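Local coordinates for putative carbohydrate-active enzyme (Uncultured organism, PDB 5WH8), which probably hydrolyses glycosidic bonds in cellulose, this chain being the family 5 catalytic part of a larger multi-modular cellulase, at residues 46-55 with 93-102; 55-63 with 304-313. One frame throughout, in Å; residues are numbered along the deposited sequence.

Contact 1. Residues 46-55 with 93-102; sequences YTEASLTALV and MVDICAKLGI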
loop_
_atom_site.group_PDB
_atom_site.type_symbol
_atom_site.label_atom_id
_atom_site.label_comp_id
_atom_site.label_asym_id
_atom_site.label_seq_id
_atom_site.Cartn_x
_atom_site.Cartn_y
_atom_site.Cartn_z
ATOM N N TYR A 46 -1.390 -3.031 -15.730
ATOM C CA TYR A 46 -0.894 -1.800 -15.083
ATOM C C TYR A 46 -0.429 -0.833 -16.167
ATOM O O TYR A 46 0.749 -0.803 -16.552
ATOM C CB TYR A 46 0.214 -2.131 -14.061
ATOM C CG TYR A 46 -0.230 -3.273 -13.171
ATOM C CD1 TYR A 46 -1.446 -3.205 -12.484
ATOM C CD2 TYR A 46 0.491 -4.464 -13.108
ATOM C CE1 TYR A 46 -1.899 -4.282 -11.724
ATOM C CE2 TYR A 46 0.045 -5.538 -12.344
ATOM C CZ TYR A 46 -1.154 -5.444 -11.670
ATOM O OH TYR A 46 -1.600 -6.532 -10.957
ATOM N N THR A 47 -1.387 -0.056 -16.656
ATOM C CA THR A 47 -1.170 0.872 -17.768
ATOM C C THR A 47 -1.871 2.203 -17.528
ATOM O O THR A 47 -2.663 2.354 -16.579
ATOM C CB THR A 47 -1.710 0.302 -19.094
ATOM O OG1 THR A 47 -3.132 0.194 -19.009
ATOM C CG2 THR A 47 -1.130 -1.048 -19.395
ATOM N N GLU A 48 -1.616 3.174 -18.399
ATOM C CA GLU A 48 -2.328 4.423 -18.259
ATOM C C GLU A 48 -3.825 4.173 -18.373
ATOM O O GLU A 48 -4.611 4.726 -17.598
ATOM C CB GLU A 48 -1.864 5.449 -19.295
ATOM C CG GLU A 48 -2.519 6.803 -19.034
ATOM C CD GLU A 48 -1.912 7.960 -19.811
ATOM O OE1 GLU A 48 -0.847 7.780 -20.443
ATOM O OE2 GLU A 48 -2.514 9.056 -19.774
ATOM N N ALA A 49 -4.234 3.327 -19.310
ATOM C CA ALA A 49 -5.653 3.048 -19.477
ATOM C C ALA A 49 -6.284 2.377 -18.261
ATOM O O ALA A 49 -7.396 2.722 -17.870
ATOM C CB ALA A 49 -5.878 2.193 -20.714
ATOM N N SER A 50 -5.609 1.397 -17.667
ATOM C CA SER A 50 -6.225 0.657 -16.576
ATOM C C SER A 50 -6.296 1.529 -15.338
ATOM O O SER A 50 -7.312 1.543 -14.638
ATOM C CB SER A 50 -5.470 -0.650 -16.286
ATOM O OG SER A 50 -4.199 -0.437 -15.694
ATOM N N LEU A 51 -5.231 2.274 -15.050
ATOM C CA LEU A 51 -5.284 3.158 -13.894
ATOM C C LEU A 51 -6.276 4.315 -14.097
ATOM O O LEU A 51 -6.923 4.745 -13.155
ATOM C CB LEU A 51 -3.895 3.702 -13.576
ATOM C CG LEU A 51 -3.009 2.845 -12.660
ATOM C CD1 LEU A 51 -3.548 2.862 -11.267
ATOM C CD2 LEU A 51 -2.870 1.430 -13.151
ATOM N N THR A 52 -6.451 4.784 -15.332
ATOM C CA THR A 52 -7.476 5.788 -15.608
ATOM C C THR A 52 -8.874 5.235 -15.263
ATOM O O THR A 52 -9.678 5.932 -14.649
ATOM C CB THR A 52 -7.418 6.276 -17.097
ATOM O OG1 THR A 52 -6.217 7.002 -17.320
ATOM C CG2 THR A 52 -8.566 7.209 -17.406
ATOM N N ALA A 53 -9.145 3.977 -15.616
ATOM C CA ALA A 53 -10.419 3.347 -15.254
ATOM C C ALA A 53 -10.553 3.213 -13.739
ATOM O O ALA A 53 -11.628 3.444 -13.185
ATOM C CB ALA A 53 -10.562 1.957 -15.930
ATOM N N LEU A 54 -9.475 2.824 -13.056
ATOM C CA LEU A 54 -9.537 2.722 -11.606
ATOM C C LEU A 54 -9.916 4.059 -10.962
ATOM O O LEU A 54 -10.685 4.112 -9.992
ATOM C CB LEU A 54 -8.208 2.222 -11.048
ATOM C CG LEU A 54 -8.030 0.698 -11.113
ATOM C CD1 LEU A 54 -6.586 0.351 -10.859
ATOM C CD2 LEU A 54 -8.926 0.037 -10.088
ATOM N N VAL A 55 -9.348 5.146 -11.463
ATOM C CA VAL A 55 -9.621 6.463 -10.881
ATOM C C VAL A 55 -11.002 6.977 -11.258
ATOM O O VAL A 55 -11.792 7.359 -10.376
ATOM C CB VAL A 55 -8.527 7.461 -11.309
ATOM C CG1 VAL A 55 -8.835 8.872 -10.808
ATOM C CG2 VAL A 55 -7.173 7.011 -10.772
ATOM N N MET A 93 5.010 4.263 -13.619
ATOM C CA MET A 93 3.745 4.061 -12.906
ATOM C C MET A 93 3.489 5.195 -11.906
ATOM O O MET A 93 2.357 5.660 -11.759
ATOM C CB MET A 93 3.734 2.722 -12.171
ATOM C CG MET A 93 3.851 1.508 -13.060
ATOM S SD MET A 93 2.628 1.444 -14.373
ATOM C CE MET A 93 1.105 1.631 -13.476
ATOM N N VAL A 94 4.534 5.636 -11.207
ATOM C CA VAL A 94 4.409 6.771 -10.278
ATOM C C VAL A 94 3.940 8.034 -11.026
ATOM O O VAL A 94 3.100 8.793 -10.528
ATOM C CB VAL A 94 5.745 7.026 -9.536
ATOM C CG1 VAL A 94 5.668 8.305 -8.687
ATOM C CG2 VAL A 94 6.103 5.815 -8.680
ATOM N N ASP A 95 4.460 8.245 -12.230
ATOM C CA ASP A 95 4.074 9.409 -13.025
ATOM C C ASP A 95 2.616 9.315 -13.507
ATOM O O ASP A 95 1.904 10.330 -13.551
ATOM C CB ASP A 95 5.008 9.581 -14.231
ATOM C CG ASP A 95 6.430 9.959 -13.837
ATOM O OD1 ASP A 95 6.641 10.593 -12.777
ATOM O OD2 ASP A 95 7.349 9.637 -14.621
ATOM N N ILE A 96 2.163 8.114 -13.867
ATOM C CA ILE A 96 0.761 7.926 -14.258
ATOM C C ILE A 96 -0.130 8.283 -13.076
ATOM O O ILE A 96 -1.114 9.011 -13.245
ATOM C CB ILE A 96 0.479 6.487 -14.741
ATOM C CG1 ILE A 96 1.111 6.283 -16.122
ATOM C CG2 ILE A 96 -1.022 6.191 -14.839
ATOM C CD1 ILE A 96 1.291 4.828 -16.478
ATOM N N CYS A 97 0.231 7.844 -11.867
ATOM C CA CYS A 97 -0.570 8.218 -10.692
ATOM C C CYS A 97 -0.581 9.728 -10.483
ATOM O O CYS A 97 -1.611 10.290 -10.111
ATOM C CB CYS A 97 -0.048 7.534 -9.428
ATOM S SG CYS A 97 -0.351 5.731 -9.408
ATOM N N ALA A 98 0.561 10.385 -10.690
ATOM C CA ALA A 98 0.621 11.849 -10.569
ATOM C C ALA A 98 -0.320 12.530 -11.559
ATOM O O ALA A 98 -1.023 13.482 -11.199
ATOM C CB ALA A 98 2.037 12.359 -10.774
ATOM N N LYS A 99 -0.311 12.063 -12.805
ATOM C CA LYS A 99 -1.145 12.653 -13.854
ATOM C C LYS A 99 -2.633 12.519 -13.547
ATOM O O LYS A 99 -3.431 13.369 -13.962
ATOM C CB LYS A 99 -0.835 12.009 -15.208
ATOM C CG LYS A 99 0.492 12.470 -15.811
ATOM C CD LYS A 99 0.794 11.742 -17.119
ATOM C CE LYS A 99 1.914 12.421 -17.907
ATOM N NZ LYS A 99 3.047 12.846 -17.036
ATOM N N LEU A 100 -2.997 11.457 -12.817
ATOM C CA LEU A 100 -4.379 11.198 -12.409
ATOM C C LEU A 100 -4.730 11.779 -11.041
ATOM O O LEU A 100 -5.888 11.747 -10.655
ATOM C CB LEU A 100 -4.646 9.680 -12.393
ATOM C CG LEU A 100 -4.592 9.007 -13.768
ATOM C CD1 LEU A 100 -4.543 7.479 -13.619
ATOM C CD2 LEU A 100 -5.793 9.409 -14.632
ATOM N N GLY A 101 -3.748 12.323 -10.324
ATOM C CA GLY A 101 -3.978 12.892 -9.006
ATOM C C GLY A 101 -4.366 11.875 -7.947
ATOM O O GLY A 101 -5.229 12.164 -7.115
ATOM N N ILE A 102 -3.756 10.690 -7.970
ATOM C CA ILE A 102 -3.921 9.740 -6.862
ATOM C C ILE A 102 -2.607 9.429 -6.170
ATOM O O ILE A 102 -1.514 9.559 -6.754
ATOM C CB ILE A 102 -4.559 8.396 -7.298
ATOM C CG1 ILE A 102 -3.772 7.711 -8.416
ATOM C CG2 ILE A 102 -6.042 8.631 -7.705
ATOM C CD1 ILE A 102 -4.183 6.240 -8.599
#
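Leu100 fills the groove between Leu51, Thr52 and Val55 on helix 48-55: CD1 settles on the backbone of Leu51, 3.6 Å from its C, and CD2 meets Thr52 OG1. Thr52 OG1 already donates to Glu48 O (2.8 Å) from above the carbonyl plane, on the face opposite to Thr52 N. Threonine suits this border position, since its own helix satisfies its oxygen and an apolar neighbour can lie against it. One turn on, the beta-branched Val55 fits between Leu100 and Ile102. Its CG2, beside the backbone N while CG1 is anti to it (chi1 176°), touches Ile102 CG2 at 3.6 Å and Leu100 CD1 at 3.9 Å.

Near the start of helix 48-55, Ile96 fills the hollow between Glu48 and Leu51: Ile96 CG2 rests on Leu51 CB (4.0 Å), and its CD1 reaches over the first turn to Glu48 N. The flexible Met93 chain, bent at chi2 and chi3, curls its CE between Tyr46 CB (3.9 Å) and Leu51 CD2. This helix start is fixed by a capping box in which Thr47 OG1 accepts from Ser50 N and Ser50 OG from Thr47 N. Gly101, with positive phi, closes helix 93-100 in a Schellman motif and lets Ile102 join the contact. The axes of helix 48-55 and helix 93-100 approach to 10.2 Å and cross at -39°, the packing of neighbouring outer helices in a TIM barrel.

Contact 2. Residues 55-63 with 304-313; sequences VKDWNIDIF and KRKLSQPKSY. With EDO (1,2-ethanediol), chain I.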
loop_
_atom_site.group_PDB
_atom_site.type_symbol
_atom_site.label_atom_id
_atom_site.label_comp_id
_atom_site.label_asym_id
_atom_site.label_seq_id
_atom_site.Cartn_x
_atom_site.Cartn_y
_atom_site.Cartn_z
ATOM N N VAL A 55 -9.348 5.146 -11.463
ATOM C CA VAL A 55 -9.621 6.463 -10.881
ATOM C C VAL A 55 -11.002 6.977 -11.258
ATOM O O VAL A 55 -11.792 7.359 -10.376
ATOM C CB VAL A 55 -8.527 7.461 -11.309
ATOM C CG1 VAL A 55 -8.835 8.872 -10.808
ATOM C CG2 VAL A 55 -7.173 7.011 -10.772
ATOM N N LYS A 56 -11.307 6.975 -12.552
ATOM C CA LYS A 56 -12.567 7.552 -13.017
ATOM C C LYS A 56 -13.797 6.687 -12.752
ATOM O O LYS A 56 -14.881 7.239 -12.506
ATOM C CB LYS A 56 -12.497 7.856 -14.519
ATOM C CG LYS A 56 -11.393 8.819 -14.925
ATOM C CD LYS A 56 -11.455 10.187 -14.234
ATOM C CE LYS A 56 -12.645 11.020 -14.689
ATOM N NZ LYS A 56 -12.634 12.373 -14.057
ATOM N N ASP A 57 -13.651 5.364 -12.826
ATOM C CA ASP A 57 -14.772 4.431 -12.667
ATOM C C ASP A 57 -14.850 3.734 -11.302
ATOM O O ASP A 57 -15.943 3.506 -10.795
ATOM C CB ASP A 57 -14.723 3.338 -13.751
ATOM C CG ASP A 57 -14.622 3.899 -15.168
ATOM O OD1 ASP A 57 -15.203 4.975 -15.446
ATOM O OD2 ASP A 57 -13.980 3.245 -16.008
ATOM N N TRP A 58 -13.722 3.352 -10.707
ATOM C CA TRP A 58 -13.776 2.714 -9.389
ATOM C C TRP A 58 -13.605 3.737 -8.251
ATOM O O TRP A 58 -13.782 3.375 -7.099
ATOM C CB TRP A 58 -12.707 1.619 -9.214
ATOM C CG TRP A 58 -12.680 0.434 -10.152
ATOM C CD1 TRP A 58 -12.921 0.410 -11.506
ATOM C CD2 TRP A 58 -12.345 -0.904 -9.782
ATOM N NE1 TRP A 58 -12.740 -0.866 -11.989
ATOM C CE2 TRP A 58 -12.394 -1.692 -10.948
ATOM C CE3 TRP A 58 -11.999 -1.515 -8.571
ATOM C CZ2 TRP A 58 -12.110 -3.049 -10.943
ATOM C CZ3 TRP A 58 -11.718 -2.849 -8.561
ATOM C CH2 TRP A 58 -11.772 -3.619 -9.739
ATOM N N ASN A 59 -13.211 4.972 -8.564
ATOM C CA ASN A 59 -13.093 6.037 -7.565
ATOM C C ASN A 59 -11.987 5.782 -6.529
ATOM O O ASN A 59 -12.127 6.160 -5.363
ATOM C CB ASN A 59 -14.434 6.245 -6.848
ATOM C CG ASN A 59 -15.589 6.394 -7.818
ATOM O OD1 ASN A 59 -16.494 5.554 -7.877
ATOM N ND2 ASN A 59 -15.553 7.460 -8.599
ATOM N N ILE A 60 -10.874 5.166 -6.935
ATOM C CA ILE A 60 -9.805 4.913 -5.967
ATOM C C ILE A 60 -9.088 6.207 -5.598
ATOM O O ILE A 60 -9.051 7.154 -6.393
ATOM C CB ILE A 60 -8.735 3.886 -6.456
ATOM C CG1 ILE A 60 -7.882 4.386 -7.638
ATOM C CG2 ILE A 60 -9.391 2.530 -6.764
ATOM C CD1 ILE A 60 -6.651 3.523 -7.912
ATOM N N ASP A 61 -8.528 6.226 -4.393
ATOM C CA ASP A 61 -7.742 7.355 -3.893
ATOM C C ASP A 61 -6.244 7.104 -3.981
ATOM O O ASP A 61 -5.447 8.047 -3.876
ATOM C CB ASP A 61 -8.051 7.630 -2.432
ATOM C CG ASP A 61 -9.506 7.958 -2.173
ATOM O OD1 ASP A 61 -10.084 8.806 -2.895
ATOM O OD2 ASP A 61 -10.055 7.354 -1.221
ATOM N N ILE A 62 -5.866 5.834 -4.124
ATOM C CA ILE A 62 -4.488 5.384 -3.944
ATOM C C ILE A 62 -4.285 4.048 -4.700
ATOM O O ILE A 62 -5.212 3.213 -4.769
ATOM C CB ILE A 62 -4.167 5.241 -2.429
ATOM C CG1 ILE A 62 -2.694 4.853 -2.193
ATOM C CG2 ILE A 62 -5.120 4.271 -1.751
ATOM C CD1 ILE A 62 -2.287 5.157 -0.750
ATOM N N PHE A 63 -3.096 3.859 -5.280
ATOM C CA PHE A 63 -2.706 2.608 -5.920
ATOM C C PHE A 63 -1.377 2.160 -5.346
ATOM O O PHE A 63 -0.490 2.970 -5.134
ATOM C CB PHE A 63 -2.583 2.758 -7.461
ATOM C CG PHE A 63 -2.529 1.440 -8.189
ATOM C CD1 PHE A 63 -3.640 0.627 -8.291
ATOM C CD2 PHE A 63 -1.340 0.986 -8.727
ATOM C CE1 PHE A 63 -3.580 -0.604 -8.907
ATOM C CE2 PHE A 63 -1.272 -0.247 -9.359
ATOM C CZ PHE A 63 -2.386 -1.036 -9.465
ATOM N N LYS A 304 -15.468 -2.515 -5.322
ATOM C CA LYS A 304 -15.867 -1.352 -6.096
ATOM C C LYS A 304 -17.073 -0.650 -5.474
ATOM O O LYS A 304 -17.149 0.584 -5.463
ATOM C CB LYS A 304 -16.176 -1.777 -7.547
ATOM C CG LYS A 304 -16.332 -0.634 -8.495
ATOM C CD LYS A 304 -16.402 -1.114 -9.956
ATOM C CE LYS A 304 -16.954 0.002 -10.771
ATOM N NZ LYS A 304 -17.062 -0.373 -12.190
ATOM N N ARG A 305 -18.000 -1.427 -4.920
ATOM C CA ARG A 305 -19.132 -0.844 -4.210
ATOM C C ARG A 305 -18.690 -0.093 -2.936
ATOM O O ARG A 305 -19.194 1.008 -2.666
ATOM C CB ARG A 305 -20.151 -1.934 -3.879
ATOM C CG ARG A 305 -21.461 -1.418 -3.351
ATOM C CD ARG A 305 -22.578 -2.419 -3.606
ATOM N NE ARG A 305 -23.828 -1.916 -3.059
ATOM C CZ ARG A 305 -25.000 -2.529 -3.167
ATOM N NH1 ARG A 305 -25.096 -3.690 -3.809
ATOM N NH2 ARG A 305 -26.077 -1.973 -2.629
ATOM N N LYS A 306 -17.734 -0.643 -2.172
ATOM C CA LYS A 306 -17.199 0.087 -1.001
ATOM C C LYS A 306 -16.476 1.386 -1.413
ATOM O O LYS A 306 -16.577 2.423 -0.748
ATOM C CB LYS A 306 -16.226 -0.776 -0.199
ATOM C CG LYS A 306 -16.814 -2.029 0.471
ATOM C CD LYS A 306 -17.887 -1.672 1.507
ATOM C CE LYS A 306 -18.441 -2.942 2.176
ATOM N NZ LYS A 306 -19.740 -2.714 2.814
ATOM N N LEU A 307 -15.729 1.327 -2.506
ATOM C CA LEU A 307 -15.030 2.494 -3.037
ATOM C C LEU A 307 -15.962 3.606 -3.520
ATOM O O LEU A 307 -15.541 4.768 -3.615
ATOM C CB LEU A 307 -14.126 2.064 -4.191
ATOM C CG LEU A 307 -12.898 1.239 -3.845
ATOM C CD1 LEU A 307 -12.304 0.557 -5.080
ATOM C CD2 LEU A 307 -11.816 2.093 -3.160
ATOM N N SER A 308 -17.211 3.265 -3.830
ATOM C CA SER A 308 -18.157 4.222 -4.387
ATOM C C SER A 308 -18.822 5.070 -3.316
ATOM O O SER A 308 -19.585 5.973 -3.632
ATOM C CB SER A 308 -19.229 3.503 -5.207
ATOM O OG SER A 308 -20.235 2.949 -4.365
ATOM N N GLN A 309 -18.547 4.780 -2.046
ATOM C CA GLN A 309 -19.116 5.572 -0.949
ATOM C C GLN A 309 -18.531 6.987 -0.956
ATOM O O GLN A 309 -17.490 7.244 -1.571
ATOM C CB GLN A 309 -18.849 4.901 0.403
ATOM C CG GLN A 309 -19.403 3.481 0.528
ATOM C CD GLN A 309 -20.865 3.350 0.128
ATOM O OE1 GLN A 309 -21.728 4.091 0.590
ATOM N NE2 GLN A 309 -21.147 2.385 -0.738
ATOM N N PRO A 310 -19.213 7.926 -0.289
ATOM C CA PRO A 310 -18.650 9.280 -0.170
ATOM C C PRO A 310 -17.209 9.270 0.344
ATOM O O PRO A 310 -16.859 8.451 1.197
ATOM C CB PRO A 310 -19.582 9.956 0.835
ATOM C CG PRO A 310 -20.876 9.239 0.674
ATOM C CD PRO A 310 -20.533 7.819 0.356
ATOM N N LYS A 311 -16.392 10.168 -0.191
ATOM C CA LYS A 311 -14.998 10.287 0.238
ATOM C C LYS A 311 -14.885 10.489 1.733
ATOM O O LYS A 311 -15.651 11.249 2.345
ATOM C CB LYS A 311 -14.303 11.443 -0.474
ATOM C CG LYS A 311 -14.184 11.332 -1.980
ATOM C CD LYS A 311 -13.414 10.080 -2.407
ATOM C CE LYS A 311 -13.100 10.101 -3.882
ATOM N NZ LYS A 311 -12.468 8.844 -4.346
ATOM N N SER A 312 -13.892 9.824 2.310
ATOM C CA SER A 312 -13.619 9.890 3.736
ATOM C C SER A 312 -12.527 10.939 4.021
ATOM O O SER A 312 -11.535 10.705 4.730
ATOM C CB SER A 312 -13.215 8.519 4.256
ATOM O OG SER A 312 -13.331 8.461 5.655
ATOM N N TYR A 313 -12.742 12.110 3.437
ATOM C CA TYR A 313 -11.926 13.281 3.691
ATOM C C TYR A 313 -12.704 14.504 3.259
ATOM O O TYR A 313 -13.702 14.403 2.535
ATOM C CB TYR A 313 -10.580 13.207 2.962
ATOM C CG TYR A 313 -10.595 12.792 1.503
ATOM C CD1 TYR A 313 -10.890 13.698 0.483
ATOM C CD2 TYR A 313 -10.265 11.497 1.147
ATOM C CE1 TYR A 313 -10.856 13.315 -0.859
ATOM C CE2 TYR A 313 -10.241 11.102 -0.179
ATOM C CZ TYR A 313 -10.532 11.998 -1.175
ATOM O OH TYR A 313 -10.499 11.601 -2.512
HETATM C C1 EDO I . -19.603 -2.146 6.249
HETATM O O1 EDO I . -20.953 -2.359 5.800
HETATM C C2 EDO I . -18.750 -1.180 5.408
HETATM O O2 EDO I . -19.463 -0.127 4.723
HETATM O O HOH W 1 -16.693 2.678 -7.070
HETATM O O HOH W 2 -11.796 8.104 0.992
#
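Lys304 lays its extended aliphatic chain across one face of the Trp58 indole, with Lys304 CD 3.9 Å from the centroid of the five-membered ring and almost on its normal. This is a CH-pi contact; an off-centre cation-pi interaction from NZ adds to it, while NZ also bonds to Asn294. A long lysine fits here because its methylenes cover the ring and its amine still reaches a polar partner. Leu307 fills the angle beside this pair: its CD1 meets the edge of the indole at CE3 (4.1 Å) and Ile60 CG2 at 3.9 Å, and its CB presses to 3.2 Å from Trp58 O. This packing around the indole and the Trp58 carbonyl is the tight part of the contact.

The looser side lies at Asn59, which turns the chain with positive phi, and the exposed Ser308; here water 1 sits between Asn59 OD1 and Lys304 O. Beyond it comes a buried polar knot. Asp61 OD1 is gripped from opposite faces of its carboxylate plane, by Lys311 NZ (2.8 Å, a salt bridge) and by Tyr313 OH (2.9 Å), both from partly exposed residues. Lys311 also lays its CB over the centre of the Tyr313 ring. Asp61 OD2 accepts from water 2, itself bonded to Ser312 N, and from Arg32 N. Thus the last turn of helix 298-307 and the chain leaving it pack across the turn between helix 48-56 and strand 62-68, an alpha-beta loop of the TIM barrel.

Overall arrangement
Contacts 1 and 2 meet at helix 48-56, their centres about 14 Å apart. Val55 is in the segments of both, though it makes its contacts in contact 1, which packs the helix against helix 83-100; contact 2 ties the turn after it to the end of helix 298-307. The two also touch directly: Leu51 CD1 packs on Phe63 CG at 3.5 Å, and Ile102 CB lies 3.6 Å from Asp61 O. In TIM-barrel glycosidases the active site lies at the C-terminal ends of the strands, so contact 2, at the turn leading into strand 62-68, is at the other end of the barrel. The ethanediol at Lys306 probably comes from the crystallisation liquor.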